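Local coordinates for protein alpha-L-rhamnosidase (Klebsiella oxytoca, PDB 4XHC) that hydrolyses terminal alpha-L-rhamnose residues as a two-domain GH78 family alpha-L-rhamnosidase, and binds rhamnose in its pocket, at residues S133-S147 with S516-H528. Numbering follows the deposited sequence.
Sequences SEVCEPFSDYQGWLS and SPYGSKLINSYCH. With RAM (alpha-L-rhamnopyranose), chain C.
Trp145 NE1 donates to Pro517 O at 2.9 Å, the oxygen tilted slightly from the indole plane. One residue on, Trp145 N donates to Tyr518 O at 3.2 Å, in the carbonyl plane. A chi1 of 65° sets the indole between its backbone N and carbonyl carbon, and both donors reach consecutive carbonyls. The Tyr518 ring points an edge at the indole face, an offset edge-to-face pair with planes at 63°. Leu146 CD1 lies over one face of Tyr518, 3.7 Å from the ring centroid; Pro517 CG covers the opposite face. Packing on both faces probably steadies the ring, whose OH accepts from rhamnose O1 at 3.0 Å and is hydrogen-bonded to Glu506. Tyr142 OH donates to Leu146 O at 2.7 Å, and Ile523 CD1 packs against this hydroxyl at 3.6 Å. Leu522 CD2 packs against Glu134 CG and Glu137 CB, and its CD1 against Phe139 CD1. Glu137 OE2 and Lys521 NZ form a weak salt bridge of 3.4 Å. Glu134 OE1 salt-bridges Lys240 and OE2 accepts from Thr131 N. The contact joins the N-terminal beta domain, through the loop between strands 122-129 and 153-158, to the catalytic-domain pocket loop between helices 482-498 and 534-540.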
loop_
_atom_site.group_PDB
_atom_site.type_symbol
_atom_site.label_atom_id
_atom_site.label_comp_id
_atom_site.label_asym_id
_atom_site.label_seq_id
_atom_site.Cartn_x
_atom_site.Cartn_y
_atom_site.Cartn_z
ATOM N N SER A 133 -10.773 -9.158 -17.576
ATOM C CA SER A 133 -9.665 -8.484 -18.250
ATOM C C SER A 133 -8.902 -7.510 -17.328
ATOM O O SER A 133 -7.709 -7.294 -17.514
ATOM C CB SER A 133 -10.135 -7.789 -19.552
ATOM O OG SER A 133 -11.009 -6.687 -19.314
ATOM N N GLU A 134 -9.574 -6.945 -16.328
ATOM C CA GLU A 134 -8.936 -5.972 -15.435
ATOM C C GLU A 134 -7.903 -6.565 -14.479
ATOM O O GLU A 134 -7.071 -5.833 -13.937
ATOM C CB GLU A 134 -9.991 -5.206 -14.646
ATOM C CG GLU A 134 -10.875 -4.327 -15.518
ATOM C CD GLU A 134 -12.066 -3.762 -14.774
ATOM O OE1 GLU A 134 -11.863 -3.018 -13.774
ATOM O OE2 GLU A 134 -13.201 -4.077 -15.206
ATOM N N VAL A 135 -7.942 -7.876 -14.269
ATOM C CA VAL A 135 -6.916 -8.537 -13.468
ATOM C C VAL A 135 -5.913 -9.344 -14.317
ATOM O O VAL A 135 -5.067 -10.055 -13.775
ATOM C CB VAL A 135 -7.547 -9.416 -12.354
ATOM C CG1 VAL A 135 -8.434 -8.565 -11.447
ATOM C CG2 VAL A 135 -8.343 -10.590 -12.926
ATOM N N CYS A 136 -6.014 -9.226 -15.640
ATOM C CA CYS A 136 -5.095 -9.894 -16.572
ATOM C C CYS A 136 -4.241 -8.940 -17.391
ATOM O O CYS A 136 -3.124 -9.268 -17.745
ATOM C CB CYS A 136 -5.871 -10.775 -17.534
ATOM S SG CYS A 136 -6.905 -11.953 -16.659
ATOM N N GLU A 137 -4.773 -7.767 -17.715
ATOM C CA GLU A 137 -4.008 -6.756 -18.435
ATOM C C GLU A 137 -3.292 -5.888 -17.398
ATOM O O GLU A 137 -3.887 -5.509 -16.383
ATOM C CB GLU A 137 -4.919 -5.886 -19.304
ATOM C CG GLU A 137 -5.965 -6.638 -20.125
ATOM C CD GLU A 137 -5.540 -6.962 -21.538
ATOM O OE1 GLU A 137 -4.327 -7.083 -21.807
ATOM O OE2 GLU A 137 -6.447 -7.105 -22.388
ATOM N N PRO A 138 -2.007 -5.580 -17.640
ATOM C CA PRO A 138 -1.267 -4.801 -16.647
ATOM C C PRO A 138 -1.695 -3.327 -16.639
ATOM O O PRO A 138 -1.843 -2.715 -17.707
ATOM C CB PRO A 138 0.189 -4.969 -17.095
ATOM C CG PRO A 138 0.097 -5.149 -18.573
ATOM C CD PRO A 138 -1.191 -5.874 -18.837
ATOM N N PHE A 139 -1.888 -2.776 -15.441
ATOM C CA PHE A 139 -2.257 -1.362 -15.276
ATOM C C PHE A 139 -1.173 -0.410 -15.772
ATOM O O PHE A 139 -1.467 0.701 -16.181
ATOM C CB PHE A 139 -2.569 -1.038 -13.813
ATOM C CG PHE A 139 -3.838 -1.678 -13.275
ATOM C CD1 PHE A 139 -4.773 -2.277 -14.113
ATOM C CD2 PHE A 139 -4.107 -1.649 -11.917
ATOM C CE1 PHE A 139 -5.925 -2.854 -13.602
ATOM C CE2 PHE A 139 -5.263 -2.219 -11.408
ATOM C CZ PHE A 139 -6.172 -2.827 -12.250
ATOM N N SER A 140 0.081 -0.847 -15.748
ATOM C CA SER A 140 1.180 -0.028 -16.255
ATOM C C SER A 140 1.048 0.347 -17.747
ATOM O O SER A 140 1.759 1.230 -18.213
ATOM C CB SER A 140 2.521 -0.730 -15.999
ATOM O OG SER A 140 2.613 -1.945 -16.728
ATOM N N ASP A 141 0.170 -0.313 -18.499
ATOM C CA ASP A 141 -0.013 0.019 -19.920
ATOM C C ASP A 141 -1.143 1.008 -20.170
ATOM O O ASP A 141 -1.391 1.390 -21.307
ATOM C CB ASP A 141 -0.250 -1.248 -20.760
ATOM C CG ASP A 141 0.982 -2.162 -20.833
ATOM O OD1 ASP A 141 2.079 -1.797 -20.326
ATOM O OD2 ASP A 141 0.828 -3.274 -21.395
ATOM N N TYR A 142 -1.835 1.418 -19.114
ATOM C CA TYR A 142 -2.923 2.390 -19.247
ATOM C C TYR A 142 -2.414 3.731 -19.789
ATOM O O TYR A 142 -1.480 4.284 -19.237
ATOM C CB TYR A 142 -3.608 2.606 -17.896
ATOM C CG TYR A 142 -4.542 3.788 -17.923
ATOM C CD1 TYR A 142 -5.761 3.697 -18.570
ATOM C CD2 TYR A 142 -4.199 4.997 -17.329
ATOM C CE1 TYR A 142 -6.627 4.768 -18.610
ATOM C CE2 TYR A 142 -5.061 6.078 -17.359
ATOM C CZ TYR A 142 -6.275 5.955 -18.005
ATOM O OH TYR A 142 -7.142 7.003 -18.062
ATOM N N GLN A 143 -3.005 4.225 -20.877
ATOM C CA GLN A 143 -2.544 5.464 -21.531
ATOM C C GLN A 143 -3.682 6.457 -21.803
ATOM O O GLN A 143 -3.818 6.986 -22.914
ATOM C CB GLN A 143 -1.874 5.128 -22.878
ATOM C CG GLN A 143 -0.817 4.022 -22.877
ATOM C CD GLN A 143 0.573 4.511 -22.487
ATOM O OE1 GLN A 143 1.156 5.389 -23.151
ATOM N NE2 GLN A 143 1.131 3.919 -21.431
ATOM N N GLY A 144 -4.476 6.731 -20.785
ATOM C CA GLY A 144 -5.690 7.525 -20.928
ATOM C C GLY A 144 -5.649 8.899 -20.292
ATOM O O GLY A 144 -4.719 9.214 -19.566
ATOM N N TRP A 145 -6.686 9.704 -20.538
ATOM C CA TRP A 145 -6.766 11.062 -19.993
ATOM C C TRP A 145 -7.505 11.177 -18.639
ATOM O O TRP A 145 -7.474 12.231 -18.026
ATOM C CB TRP A 145 -7.342 12.041 -21.025
ATOM C CG TRP A 145 -8.790 11.830 -21.457
ATOM C CD1 TRP A 145 -9.250 11.138 -22.548
ATOM C CD2 TRP A 145 -9.949 12.380 -20.820
ATOM N NE1 TRP A 145 -10.626 11.215 -22.607
ATOM C CE2 TRP A 145 -11.078 11.969 -21.559
ATOM C CE3 TRP A 145 -10.139 13.172 -19.687
ATOM C CZ2 TRP A 145 -12.376 12.319 -21.195
ATOM C CZ3 TRP A 145 -11.429 13.529 -19.330
ATOM C CH2 TRP A 145 -12.528 13.103 -20.081
ATOM N N LEU A 146 -8.154 10.113 -18.166
ATOM C CA LEU A 146 -8.558 10.047 -16.761
ATOM C C LEU A 146 -7.358 9.610 -15.922
ATOM O O LEU A 146 -6.427 8.972 -16.433
ATOM C CB LEU A 146 -9.705 9.061 -16.546
ATOM C CG LEU A 146 -11.072 9.479 -17.062
ATOM C CD1 LEU A 146 -12.088 8.404 -16.726
ATOM C CD2 LEU A 146 -11.505 10.811 -16.469
ATOM N N SER A 147 -7.394 9.936 -14.632
ATOM C CA SER A 147 -6.325 9.558 -13.722
ATOM C C SER A 147 -6.232 8.055 -13.570
ATOM O O SER A 147 -7.243 7.391 -13.353
ATOM C CB SER A 147 -6.549 10.176 -12.347
ATOM O OG SER A 147 -5.537 9.767 -11.436
ATOM N N SER A 516 -13.461 3.019 -25.809
ATOM C CA SER A 516 -13.425 3.871 -24.637
ATOM C C SER A 516 -13.175 5.314 -25.021
ATOM O O SER A 516 -12.187 5.596 -25.693
ATOM C CB SER A 516 -12.314 3.457 -23.677
ATOM O OG SER A 516 -12.306 4.319 -22.541
ATOM N N PRO A 517 -14.034 6.241 -24.549
ATOM C CA PRO A 517 -13.726 7.655 -24.726
ATOM C C PRO A 517 -12.548 8.105 -23.878
ATOM O O PRO A 517 -12.013 9.171 -24.122
ATOM C CB PRO A 517 -14.999 8.350 -24.239
ATOM C CG PRO A 517 -15.553 7.434 -23.194
ATOM C CD PRO A 517 -15.217 6.044 -23.682
ATOM N N TYR A 518 -12.174 7.312 -22.874
ATOM C CA TYR A 518 -11.103 7.662 -21.939
ATOM C C TYR A 518 -9.741 7.142 -22.395
ATOM O O TYR A 518 -8.719 7.584 -21.882
ATOM C CB TYR A 518 -11.450 7.151 -20.535
ATOM C CG TYR A 518 -12.860 7.494 -20.111
ATOM C CD1 TYR A 518 -13.294 8.804 -20.079
ATOM C CD2 TYR A 518 -13.770 6.497 -19.763
ATOM C CE1 TYR A 518 -14.589 9.118 -19.702
ATOM C CE2 TYR A 518 -15.071 6.796 -19.383
ATOM C CZ TYR A 518 -15.483 8.111 -19.348
ATOM O OH TYR A 518 -16.773 8.419 -18.935
ATOM N N GLY A 519 -9.730 6.209 -23.351
ATOM C CA GLY A 519 -8.492 5.674 -23.919
ATOM C C GLY A 519 -8.037 4.334 -23.356
ATOM O O GLY A 519 -6.929 3.909 -23.638
ATOM N N SER A 520 -8.893 3.661 -22.583
ATOM C CA SER A 520 -8.672 2.274 -22.186
ATOM C C SER A 520 -9.937 1.677 -21.628
ATOM O O SER A 520 -10.600 2.285 -20.807
ATOM C CB SER A 520 -7.593 2.194 -21.118
ATOM O OG SER A 520 -7.431 0.874 -20.631
ATOM N N LYS A 521 -10.271 0.472 -22.063
ATOM C CA LYS A 521 -11.503 -0.174 -21.614
ATOM C C LYS A 521 -11.379 -0.555 -20.137
ATOM O O LYS A 521 -12.382 -0.821 -19.491
ATOM C CB LYS A 521 -11.827 -1.389 -22.501
ATOM C CG LYS A 521 -11.104 -2.655 -22.077
ATOM C CD LYS A 521 -10.696 -3.594 -23.206
ATOM C CE LYS A 521 -9.559 -4.475 -22.686
ATOM N NZ LYS A 521 -9.159 -5.561 -23.611
ATOM N N LEU A 522 -10.146 -0.571 -19.611
ATOM C CA LEU A 522 -9.885 -0.839 -18.190
ATOM C C LEU A 522 -10.494 0.188 -17.257
ATOM O O LEU A 522 -10.832 -0.132 -16.128
ATOM C CB LEU A 522 -8.392 -0.831 -17.887
ATOM C CG LEU A 522 -7.474 -1.865 -18.522
ATOM C CD1 LEU A 522 -6.051 -1.624 -18.031
ATOM C CD2 LEU A 522 -7.952 -3.268 -18.216
ATOM N N ILE A 523 -10.588 1.431 -17.705
ATOM C CA ILE A 523 -11.051 2.504 -16.848
ATOM C C ILE A 523 -12.499 2.891 -17.134
ATOM O O ILE A 523 -13.048 3.755 -16.472
ATOM C CB ILE A 523 -10.094 3.713 -16.931
ATOM C CG1 ILE A 523 -10.093 4.474 -15.612
ATOM C CG2 ILE A 523 -10.438 4.628 -18.089
ATOM C CD1 ILE A 523 -8.848 5.302 -15.406
ATOM N N ASN A 524 -13.135 2.238 -18.102
ATOM C CA ASN A 524 -14.583 2.352 -18.230
ATOM C C ASN A 524 -15.225 1.740 -16.988
ATOM O O ASN A 524 -14.632 0.884 -16.324
ATOM C CB ASN A 524 -15.118 1.626 -19.481
ATOM C CG ASN A 524 -14.676 2.271 -20.787
ATOM O OD1 ASN A 524 -14.099 3.362 -20.801
ATOM N ND2 ASN A 524 -14.950 1.594 -21.898
ATOM N N SER A 525 -16.441 2.181 -16.689
ATOM C CA SER A 525 -17.240 1.600 -15.608
ATOM C C SER A 525 -18.131 0.499 -16.163
ATOM O O SER A 525 -18.704 0.645 -17.241
ATOM C CB SER A 525 -18.071 2.688 -14.937
ATOM O OG SER A 525 -19.070 2.119 -14.119
ATOM N N TYR A 526 -18.231 -0.610 -15.437
ATOM C CA TYR A 526 -19.033 -1.767 -15.866
ATOM C C TYR A 526 -20.260 -1.973 -14.987
ATOM O O TYR A 526 -20.940 -2.996 -15.060
ATOM C CB TYR A 526 -18.157 -3.029 -15.941
ATOM C CG TYR A 526 -17.160 -2.892 -17.044
ATOM C CD1 TYR A 526 -17.497 -3.204 -18.350
ATOM C CD2 TYR A 526 -15.906 -2.356 -16.804
ATOM C CE1 TYR A 526 -16.591 -3.024 -19.386
ATOM C CE2 TYR A 526 -14.991 -2.189 -17.828
ATOM C CZ TYR A 526 -15.341 -2.520 -19.116
ATOM O OH TYR A 526 -14.426 -2.342 -20.120
ATOM N N CYS A 527 -20.553 -0.961 -14.182
ATOM C CA CYS A 527 -21.796 -0.896 -13.430
ATOM C C CYS A 527 -22.169 0.569 -13.378
ATOM O O CYS A 527 -21.688 1.295 -12.508
ATOM C CB CYS A 527 -21.607 -1.458 -12.021
ATOM S SG CYS A 527 -23.055 -1.308 -10.965
ATOM N N HIS A 528 -22.987 1.007 -14.333
ATOM C CA HIS A 528 -23.320 2.421 -14.471
ATOM C C HIS A 528 -24.819 2.528 -14.569
ATOM O O HIS A 528 -25.422 2.000 -15.499
ATOM C CB HIS A 528 -22.659 3.015 -15.721
ATOM C CG HIS A 528 -21.964 4.315 -15.477
ATOM N ND1 HIS A 528 -20.798 4.406 -14.754
ATOM C CD2 HIS A 528 -22.255 5.572 -15.880
ATOM C CE1 HIS A 528 -20.405 5.665 -14.708
ATOM N NE2 HIS A 528 -21.271 6.394 -15.384
HETATM C C1 RAM C . -18.574 10.857 -17.318
HETATM C C2 RAM C . -19.466 9.766 -16.758
HETATM C C3 RAM C . -20.750 10.354 -16.206
HETATM C C4 RAM C . -21.261 11.424 -17.156
HETATM C C5 RAM C . -20.288 12.592 -17.142
HETATM C C6 RAM C . -20.212 13.322 -18.459
HETATM O O1 RAM C . -17.280 10.584 -16.948
HETATM O O2 RAM C . -19.781 8.908 -17.843
HETATM O O3 RAM C . -21.743 9.340 -16.042
HETATM O O4 RAM C . -22.535 11.883 -16.746
HETATM O O5 RAM C . -18.959 12.132 -16.815
#